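Local coordinates for protein esterase (Uncultured bacterium, PDB 5EGN) that hydrolyses carboxylic esters and degrades N-acyl homoserine lactones, the quorum-sensing signals of bacteria, as an alpha/beta hydrolase, at residues S67-A72 / D186-F191; I111-L116 / A204-V209; S118-G123 / F191-K196; G144-A149 / V164-F169. The protein carries 2 engineered substitutions. All blocks are in the same frame, centred on the assembly; numbering follows the deposited sequence.

Contact 1. Residues S67-A72 / D186-F191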
# COMPACT_ATOMS: atom_id res chain seq x y z
N SER A 67 13.70 -16.43 -13.65
CA SER A 67 14.84 -15.70 -14.17
C SER A 67 14.44 -14.24 -14.31
O SER A 67 13.26 -13.93 -14.45
CB SER A 67 15.30 -16.27 -15.51
OG SER A 67 14.33 -16.05 -16.52
N ILE A 68 15.42 -13.35 -14.26
CA ILE A 68 15.16 -11.92 -14.39
C ILE A 68 14.59 -11.61 -15.78
O ILE A 68 13.79 -10.69 -15.94
CB ILE A 68 16.44 -11.10 -14.15
CG1 ILE A 68 17.04 -11.46 -12.78
CG2 ILE A 68 16.15 -9.61 -14.20
CD1 ILE A 68 16.10 -11.19 -11.63
N MET A 69 14.98 -12.41 -16.76
CA MET A 69 14.48 -12.27 -18.12
C MET A 69 12.98 -12.54 -18.18
O MET A 69 12.23 -11.83 -18.85
CB MET A 69 15.22 -13.20 -19.08
CG MET A 69 16.74 -13.05 -19.06
SD MET A 69 17.53 -14.05 -17.79
CE MET A 69 19.25 -13.62 -18.04
N GLU A 70 12.54 -13.58 -17.47
CA GLU A 70 11.13 -13.94 -17.43
C GLU A 70 10.30 -12.86 -16.72
O GLU A 70 9.18 -12.54 -17.14
CB GLU A 70 10.95 -15.30 -16.75
CG GLU A 70 11.31 -16.47 -17.67
CD GLU A 70 11.49 -17.77 -16.92
OE1 GLU A 70 12.34 -17.81 -15.99
OE2 GLU A 70 10.81 -18.76 -17.26
N HIS A 71 10.85 -12.32 -15.63
CA HIS A 71 10.24 -11.18 -14.95
C HIS A 71 10.07 -10.00 -15.91
O HIS A 71 9.00 -9.37 -15.98
CB HIS A 71 11.10 -10.74 -13.76
CG HIS A 71 10.91 -11.58 -12.53
ND1 HIS A 71 9.70 -11.66 -11.87
CD2 HIS A 71 11.78 -12.35 -11.83
CE1 HIS A 71 9.83 -12.45 -10.82
NE2 HIS A 71 11.08 -12.88 -10.77
N ALA A 72 11.14 -9.72 -16.65
CA ALA A 72 11.13 -8.65 -17.64
C ALA A 72 10.05 -8.88 -18.69
O ALA A 72 9.38 -7.94 -19.12
CB ALA A 72 12.50 -8.54 -18.30
N ASP A 186 17.45 -20.86 -9.77
CA ASP A 186 17.59 -20.44 -11.16
C ASP A 186 18.98 -19.83 -11.39
O ASP A 186 19.39 -18.94 -10.65
CB ASP A 186 16.49 -19.44 -11.54
CG ASP A 186 16.33 -19.28 -13.04
OD1 ASP A 186 17.33 -18.95 -13.72
OD2 ASP A 186 15.20 -19.47 -13.54
N PRO A 187 19.70 -20.31 -12.41
CA PRO A 187 21.03 -19.80 -12.75
C PRO A 187 21.02 -18.33 -13.16
O PRO A 187 22.07 -17.72 -13.30
CB PRO A 187 21.47 -20.69 -13.92
CG PRO A 187 20.19 -21.20 -14.50
CD PRO A 187 19.29 -21.40 -13.32
N ASN A 188 19.83 -17.78 -13.36
CA ASN A 188 19.67 -16.35 -13.61
C ASN A 188 18.61 -15.76 -12.70
O ASN A 188 17.90 -14.83 -13.07
CB ASN A 188 19.33 -16.09 -15.08
CG ASN A 188 20.49 -16.40 -16.01
OD1 ASN A 188 21.39 -15.58 -16.18
ND2 ASN A 188 20.46 -17.58 -16.61
N GLY A 189 18.51 -16.33 -11.50
CA GLY A 189 17.59 -15.83 -10.49
C GLY A 189 18.16 -14.61 -9.79
O GLY A 189 19.18 -14.07 -10.21
N VAL A 190 17.50 -14.18 -8.71
CA VAL A 190 17.87 -12.94 -8.03
C VAL A 190 19.32 -12.95 -7.54
O VAL A 190 19.98 -11.91 -7.51
CB VAL A 190 16.92 -12.67 -6.83
CG1 VAL A 190 16.99 -13.80 -5.81
CG2 VAL A 190 17.24 -11.33 -6.18
N PHE A 191 19.83 -14.13 -7.18
CA PHE A 191 21.18 -14.23 -6.63
C PHE A 191 22.23 -14.49 -7.71
O PHE A 191 23.38 -14.06 -7.58
CB PHE A 191 21.25 -15.34 -5.57
CG PHE A 191 20.55 -14.99 -4.29
CD1 PHE A 191 21.04 -14.00 -3.46
CD2 PHE A 191 19.41 -15.68 -3.90
CE1 PHE A 191 20.40 -13.69 -2.28
CE2 PHE A 191 18.76 -15.37 -2.72
CZ PHE A 191 19.26 -14.37 -1.91

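Contact 2. Residues I111-L116 / A204-V209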
# COMPACT_ATOMS: atom_id res chain seq x y z
N ILE A 111 12.30 4.85 -21.49
CA ILE A 111 12.55 6.29 -21.45
C ILE A 111 13.77 6.55 -20.57
O ILE A 111 14.68 7.28 -20.96
CB ILE A 111 11.35 7.07 -20.90
CG1 ILE A 111 10.14 6.89 -21.82
CG2 ILE A 111 11.69 8.55 -20.78
CD1 ILE A 111 8.91 7.63 -21.35
N GLY A 112 13.77 5.94 -19.39
CA GLY A 112 14.91 6.04 -18.49
C GLY A 112 14.71 5.17 -17.26
O GLY A 112 13.66 4.56 -17.08
N ASN A 113 15.73 5.13 -16.41
CA ASN A 113 15.68 4.26 -15.24
C ASN A 113 16.03 4.97 -13.93
O ASN A 113 16.95 5.79 -13.88
CB ASN A 113 16.63 3.08 -15.42
CG ASN A 113 16.44 2.38 -16.75
OD1 ASN A 113 15.44 1.69 -16.97
ND2 ASN A 113 17.40 2.56 -17.65
N LEU A 114 15.27 4.66 -12.89
CA LEU A 114 15.70 4.97 -11.53
C LEU A 114 15.97 3.65 -10.82
O LEU A 114 15.04 2.93 -10.45
CB LEU A 114 14.66 5.81 -10.77
CG LEU A 114 15.16 6.52 -9.51
CD1 LEU A 114 14.29 7.73 -9.18
CD2 LEU A 114 15.23 5.60 -8.30
N ILE A 115 17.25 3.33 -10.64
CA ILE A 115 17.65 2.11 -9.95
C ILE A 115 17.85 2.38 -8.46
O ILE A 115 18.77 3.10 -8.08
CB ILE A 115 18.94 1.53 -10.54
CG1 ILE A 115 18.86 1.49 -12.07
CG2 ILE A 115 19.20 0.14 -10.01
CD1 ILE A 115 17.90 0.45 -12.58
N LEU A 116 16.99 1.81 -7.63
CA LEU A 116 17.09 2.01 -6.19
C LEU A 116 17.60 0.77 -5.47
O LEU A 116 16.94 -0.27 -5.47
CB LEU A 116 15.74 2.41 -5.59
CG LEU A 116 15.79 2.64 -4.08
CD1 LEU A 116 16.47 3.95 -3.76
CD2 LEU A 116 14.40 2.58 -3.46
N ALA A 204 20.61 4.07 -21.84
CA ALA A 204 19.48 4.92 -21.46
C ALA A 204 19.81 5.74 -20.21
O ALA A 204 20.64 5.32 -19.40
CB ALA A 204 18.24 4.08 -21.24
N PRO A 205 19.17 6.91 -20.06
CA PRO A 205 19.35 7.74 -18.87
C PRO A 205 19.07 6.98 -17.58
O PRO A 205 17.95 6.51 -17.37
CB PRO A 205 18.33 8.86 -19.07
CG PRO A 205 18.17 8.96 -20.54
CD PRO A 205 18.29 7.55 -21.05
N THR A 206 20.09 6.85 -16.73
CA THR A 206 19.97 6.03 -15.53
C THR A 206 20.39 6.78 -14.27
O THR A 206 21.50 7.32 -14.20
CB THR A 206 20.82 4.75 -15.65
OG1 THR A 206 20.34 3.96 -16.75
CG2 THR A 206 20.74 3.94 -14.38
N LEU A 207 19.50 6.82 -13.30
CA LEU A 207 19.81 7.37 -11.98
C LEU A 207 19.85 6.26 -10.95
O LEU A 207 18.82 5.68 -10.60
CB LEU A 207 18.77 8.43 -11.58
CG LEU A 207 18.91 9.02 -10.17
CD1 LEU A 207 20.29 9.63 -9.97
CD2 LEU A 207 17.82 10.05 -9.92
N VAL A 208 21.05 5.94 -10.47
CA VAL A 208 21.22 4.91 -9.46
C VAL A 208 21.20 5.54 -8.07
O VAL A 208 21.94 6.48 -7.80
CB VAL A 208 22.52 4.12 -9.66
CG1 VAL A 208 22.61 2.98 -8.65
CG2 VAL A 208 22.60 3.57 -11.07
N VAL A 209 20.34 5.02 -7.20
CA VAL A 209 20.18 5.59 -5.86
C VAL A 209 20.49 4.56 -4.78
O VAL A 209 19.91 3.48 -4.76
CB VAL A 209 18.76 6.14 -5.66
CG1 VAL A 209 18.65 6.85 -4.32
CG2 VAL A 209 18.39 7.07 -6.80

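Contact 3. Residues S118-G123 / F191-K196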
# COMPACT_ATOMS: atom_id res chain seq x y z
N SER A 118 20.17 -1.57 -5.79
CA SER A 118 20.30 -2.82 -6.53
C SER A 118 21.75 -3.14 -6.86
O SER A 118 22.67 -2.45 -6.40
CB SER A 118 19.48 -2.76 -7.82
OG SER A 118 19.36 -4.04 -8.41
N GLY A 119 21.95 -4.19 -7.64
CA GLY A 119 23.29 -4.63 -8.01
C GLY A 119 23.23 -5.81 -8.97
O GLY A 119 22.15 -6.21 -9.41
N THR A 120 24.39 -6.37 -9.29
CA THR A 120 24.45 -7.55 -10.14
C THR A 120 25.53 -8.50 -9.63
O THR A 120 26.49 -8.08 -8.98
CB THR A 120 24.73 -7.18 -11.61
OG1 THR A 120 24.58 -8.34 -12.44
CG2 THR A 120 26.13 -6.63 -11.78
N GLY A 121 25.36 -9.79 -9.91
CA GLY A 121 26.23 -10.81 -9.33
C GLY A 121 26.13 -10.75 -7.82
O GLY A 121 27.13 -10.82 -7.12
N LEU A 122 24.90 -10.62 -7.33
CA LEU A 122 24.64 -10.39 -5.92
C LEU A 122 25.09 -11.57 -5.06
O LEU A 122 25.65 -11.39 -3.98
CB LEU A 122 23.15 -10.12 -5.68
CG LEU A 122 22.80 -9.23 -4.49
CD1 LEU A 122 23.16 -7.79 -4.78
CD2 LEU A 122 21.32 -9.36 -4.15
N GLY A 123 24.84 -12.78 -5.56
CA GLY A 123 25.14 -13.99 -4.83
C GLY A 123 26.59 -14.16 -4.43
O GLY A 123 26.89 -14.61 -3.32
N PHE A 191 19.83 -14.13 -7.18
CA PHE A 191 21.18 -14.23 -6.63
C PHE A 191 22.23 -14.49 -7.71
O PHE A 191 23.38 -14.06 -7.58
CB PHE A 191 21.25 -15.34 -5.57
CG PHE A 191 20.55 -14.99 -4.29
CD1 PHE A 191 21.04 -14.00 -3.46
CD2 PHE A 191 19.41 -15.68 -3.90
CE1 PHE A 191 20.40 -13.69 -2.28
CE2 PHE A 191 18.76 -15.37 -2.72
CZ PHE A 191 19.26 -14.37 -1.91
N ALA A 192 21.84 -15.20 -8.76
CA ALA A 192 22.80 -15.67 -9.75
C ALA A 192 22.90 -14.76 -10.97
O ALA A 192 23.89 -14.80 -11.71
CB ALA A 192 22.45 -17.09 -10.19
N TRP A 193 21.87 -13.94 -11.19
CA TRP A 193 21.83 -13.02 -12.32
C TRP A 193 23.04 -12.08 -12.32
O TRP A 193 23.28 -11.37 -11.34
CB TRP A 193 20.54 -12.21 -12.28
CG TRP A 193 20.38 -11.24 -13.41
CD1 TRP A 193 20.01 -11.53 -14.69
CD2 TRP A 193 20.54 -9.82 -13.35
NE1 TRP A 193 19.95 -10.37 -15.43
CE2 TRP A 193 20.27 -9.31 -14.63
CE3 TRP A 193 20.90 -8.93 -12.33
CZ2 TRP A 193 20.34 -7.95 -14.93
CZ3 TRP A 193 20.97 -7.58 -12.63
CH2 TRP A 193 20.69 -7.10 -13.91
N ASN A 194 23.79 -12.09 -13.41
CA ASN A 194 25.04 -11.35 -13.49
C ASN A 194 25.28 -10.76 -14.88
O ASN A 194 25.46 -11.50 -15.85
CB ASN A 194 26.21 -12.26 -13.08
CG ASN A 194 27.49 -11.49 -12.82
OD1 ASN A 194 27.77 -10.48 -13.46
ND2 ASN A 194 28.28 -11.98 -11.87
N ILE A 195 25.29 -9.43 -14.96
CA ILE A 195 25.52 -8.75 -16.23
C ILE A 195 26.63 -7.71 -16.12
O ILE A 195 26.57 -6.66 -16.76
CB ILE A 195 24.24 -8.06 -16.75
CG1 ILE A 195 23.73 -7.03 -15.75
CG2 ILE A 195 23.17 -9.09 -17.05
CD1 ILE A 195 22.88 -5.94 -16.37
N LYS A 196 27.65 -8.02 -15.32
CA LYS A 196 28.78 -7.11 -15.12
C LYS A 196 29.43 -6.68 -16.43
O LYS A 196 29.80 -5.52 -16.60
CB LYS A 196 29.84 -7.78 -14.23
CG LYS A 196 29.45 -7.93 -12.77
CD LYS A 196 30.52 -8.69 -12.00
CE LYS A 196 30.23 -8.72 -10.50
NZ LYS A 196 29.53 -9.95 -10.06
O HOH W 1 22.67 -10.82 -9.01

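Contact 4. Residues G144-A149 / V164-F169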
# COMPACT_ATOMS: atom_id res chain seq x y z
N GLY A 144 17.81 -11.71 9.85
CA GLY A 144 19.15 -11.19 10.02
C GLY A 144 19.59 -10.30 8.87
O GLY A 144 20.23 -9.27 9.09
N LEU A 145 19.23 -10.69 7.65
CA LEU A 145 19.54 -9.88 6.48
C LEU A 145 18.75 -8.57 6.49
O LEU A 145 19.26 -7.53 6.08
CB LEU A 145 19.23 -10.66 5.20
CG LEU A 145 19.52 -9.95 3.87
CD1 LEU A 145 20.28 -10.88 2.95
CD2 LEU A 145 18.23 -9.50 3.20
N LEU A 146 17.52 -8.64 6.98
CA LEU A 146 16.64 -7.48 6.98
C LEU A 146 17.02 -6.45 8.03
O LEU A 146 16.67 -5.27 7.91
CB LEU A 146 15.19 -7.91 7.17
CG LEU A 146 14.35 -7.67 5.92
CD1 LEU A 146 15.06 -8.22 4.69
CD2 LEU A 146 12.98 -8.30 6.06
N GLU A 147 17.74 -6.88 9.06
CA GLU A 147 18.23 -5.94 10.06
C GLU A 147 19.33 -5.04 9.49
O GLU A 147 19.72 -4.05 10.11
CB GLU A 147 18.74 -6.68 11.30
CG GLU A 147 17.63 -7.02 12.28
CD GLU A 147 18.11 -7.85 13.45
OE1 GLU A 147 19.31 -8.23 13.47
OE2 GLU A 147 17.30 -8.13 14.35
N GLY A 148 19.82 -5.37 8.30
CA GLY A 148 20.82 -4.55 7.63
C GLY A 148 20.23 -3.80 6.45
O GLY A 148 20.95 -3.18 5.67
N ALA A 149 18.90 -3.86 6.32
CA ALA A 149 18.20 -3.25 5.19
C ALA A 149 17.65 -1.87 5.54
O ALA A 149 17.24 -1.12 4.65
CB ALA A 149 17.08 -4.15 4.72
N VAL A 164 6.97 -4.65 8.66
CA VAL A 164 6.21 -5.08 7.48
C VAL A 164 7.08 -5.89 6.53
O VAL A 164 6.59 -6.78 5.83
CB VAL A 164 5.58 -3.87 6.73
CG1 VAL A 164 6.64 -3.06 5.99
CG2 VAL A 164 4.51 -4.34 5.77
N MET A 165 8.38 -5.61 6.51
CA MET A 165 9.28 -6.34 5.62
C MET A 165 9.55 -7.74 6.17
O MET A 165 9.68 -8.69 5.40
CB MET A 165 10.58 -5.58 5.42
CG MET A 165 10.98 -5.45 3.97
SD MET A 165 9.73 -4.60 2.99
CE MET A 165 9.85 -2.94 3.66
N LYS A 166 9.63 -7.86 7.49
CA LYS A 166 9.76 -9.17 8.12
C LYS A 166 8.46 -9.95 7.96
O LYS A 166 8.47 -11.18 7.93
CB LYS A 166 10.12 -9.03 9.60
CG LYS A 166 11.61 -8.95 9.86
CD LYS A 166 11.92 -9.05 11.35
CE LYS A 166 13.42 -8.98 11.60
NZ LYS A 166 13.75 -9.09 13.05
N ALA A 167 7.35 -9.23 7.85
CA ALA A 167 6.05 -9.85 7.64
C ALA A 167 5.89 -10.37 6.22
O ALA A 167 5.25 -11.39 5.99
CB ALA A 167 4.95 -8.87 7.97
N HIS A 168 6.49 -9.65 5.26
CA HIS A 168 6.34 -9.99 3.84
C HIS A 168 6.75 -11.42 3.49
O HIS A 168 6.05 -12.10 2.75
CB HIS A 168 7.15 -9.01 2.99
CG HIS A 168 6.36 -7.84 2.49
ND1 HIS A 168 5.26 -7.98 1.67
CD2 HIS A 168 6.51 -6.51 2.69
CE1 HIS A 168 4.76 -6.79 1.39
NE2 HIS A 168 5.50 -5.88 2.00
N PHE A 169 7.89 -11.88 4.02
CA PHE A 169 8.37 -13.21 3.66
C PHE A 169 7.88 -14.29 4.61
O PHE A 169 8.13 -15.48 4.40
CB PHE A 169 9.91 -13.23 3.60
CG PHE A 169 10.58 -13.01 4.93
CD1 PHE A 169 10.82 -14.07 5.79
CD2 PHE A 169 11.01 -11.75 5.31
CE1 PHE A 169 11.44 -13.88 7.00
CE2 PHE A 169 11.64 -11.55 6.52
CZ PHE A 169 11.85 -12.62 7.37

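Contact 1. Residues S67-A72 / D186-F191
E70 OE1, facing D186 across the contact, takes two bonds from S67. E70 OE1 accepts from S67 N at 3.0 Å and also from S67 OG. Both donors come in on the anti side of the oxygen, and each stands somewhat out of the carboxylate plane. In return E70 N donates to S67 OG at 3.2 Å. This is a capping box, with S67 as the N-cap of helix 68-81. The chi1 of S67, 67°, sets OG between its own backbone N and carbonyl carbon, where E70 N meets it. The loop that follows helix 177-185 lies against this helix start. I68 N, in the first turn, donates to N188 O at 3.1 Å, with an N-H...O angle of 152°. The loop thus supplies an acceptor for a first-turn amide. S67 CA makes a CA-H...O contact with the same oxygen. N188 is itself held by an Asx turn: D186 OD1 uses its anti lone pair to accept from N188 N at 2.8 Å. The other carboxylate oxygen, D186 OD2, is 4.1 Å from E70 OE1. These like charges probably repel, and the two donors from S67 probably offset some of the repulsion at E70 OE1. I68 also packs on W193 and on I94 of helix 94-105. At the partly exposed edge M69 bends at chi2 (86°). Its SD lies near N188 CB, and M69 CE reaches 3.4 Å from N188 OD1.

Contact 2. Residues I111-L116 / A204-V209
N113 and I115 are bonded through their backbones to P205, L207 and V209 in a ladder of four hydrogen bonds. N113 N donates to P205 O at 2.8 Å. L207 N returns a bond to N113 O, and I115 N then donates to L207 O. V209 N closes the ladder on I115 O. The two strands are neighbours in the central sheet of the alpha/beta hydrolase fold. Strands 112-116 and 206-209 run parallel, their axes 11° apart and 4.6 Å at closest approach. N113, I115, T206 and V208 lie on one face of the sheet. There N113 ND2 makes a weak bond to T206 OG1 at 3.4 Å. N113 OD1 is taken by N103 of helix 94-105. T206 OG1 also donates to A204 O, from above the carbonyl plane, and T206 CG2 touches I115 CG1 at 3.9 Å. An alanine in place of T206 would probably cost A204 O its hydroxyl donor and N113 its weak bond, and leave a gap beside I115 CG1. L114, L116, L207 and V209 lie on the other face. L114 and L116 pack there on F252 of helix 249-257. L114 CD2 meets V209 CG2 at 3.8 Å. In L116, CG is anti to the backbone N (chi1 -180°), and the turn at chi2, 75°, brings L116 CD1 within 3.7 Å of V209 CG1.

Contact 3. Residues S118-G123 / F191-K196
T120 fills the tight part of the contact, with its hydroxyl among W193, N194 and I195. T120 OG1 is anti to the backbone N (chi1 -171°) and accepts from I195 N at 2.8 Å. It also gives a weak bond to W193 O. G121 N donates to W193 O at 3.0 Å. The W193 ring presents its edge to G119 O, 3.7 Å from W193 CZ3, while I195 CG2 lies over one face, toward the rim. N194 OD1 accepts from K196 N in an Asx turn, and N194 ND2 rests 3.5 Å from G121 CA. An alanine at N194 would probably leave K196 N without this acceptor and open a gap beside G121. The side with F191, L122, G123 and K196, all partly exposed, is looser. A water bridges there, accepting from L122 N at 2.8 Å and donating to W193 O. G123 N to F191 O is the one direct bond at that end. K196 runs past T120 CG2 to a salt bridge with E124. S118 OG bonds to S93 O; S93 probably belongs to a GxSxG nucleophile elbow. The loop after strand 110-116 meets the return from the helices inserted before strand 206-211, as in capped alpha/beta hydrolases.

Contact 4. Residues G144-A149 / V164-F169
L146 reaches across to M165 and F169 with a single methyl, CD2, which makes all the closer apolar contacts here. Its CB points toward the facing helix, and CD2 settles against the backbone between M165 and K166. L146 CD2 lies 3.4 Å from M165 O and 3.7 Å from M165 CB. L146 CD2 also comes to the edge of the F169 ring, near the ring plane, at 3.5 Å from F169 CE2. F169 therefore meets L146 with its rim. One face of that ring has K166 O above it, offset toward the rim. M165 bends at chi2 and chi3, and its CB and CG, not SD, meet L146 CD2. K166 behaves in the reverse way. Its CB does not point at L146, yet the chain is extended beyond CG and carries NZ to E147. K166 NZ and E147 OE2 form a long salt bridge, 3.9 Å, on the outer side of the apolar contact. On the way K166 CG passes L146 CD2 at 4.1 Å. E147 is also extended beyond CG, and the two charged chains slant across each other.

The contact joins the C-terminal parts of helices 138-146 and 159-168, the first with the type I turn from L146 to A149. F169 stacks on F142 of helix 138-146. H168 hydrogen-bonds Y36 of the second subunit, and V164 and A167 also pack on that subunit, which places helix 159-168 at the subunit interface.

All four contacts lie in one alpha/beta hydrolase chain. Contact 2 pairs strands 110-116 and 206-211 of the central sheet. The chain between its segments is a little over half helix and holds no strand. Contact 3 is nested there, and contact 4 lies within the loops closed by contacts 1, 2 and 3. Contact 1 crosses contacts 2 and 3 along the chain. Contact 4 is centred about 25 Å from contact 2, on the opposite side of the chain's centre. Contacts 1 and 3 share F191 and touch, their centres about 10 Å apart. They tie the loop after helix 177-185 to helix 68-81 and the loop after strand 110-116, consistent with the inserted helices being held to the core there.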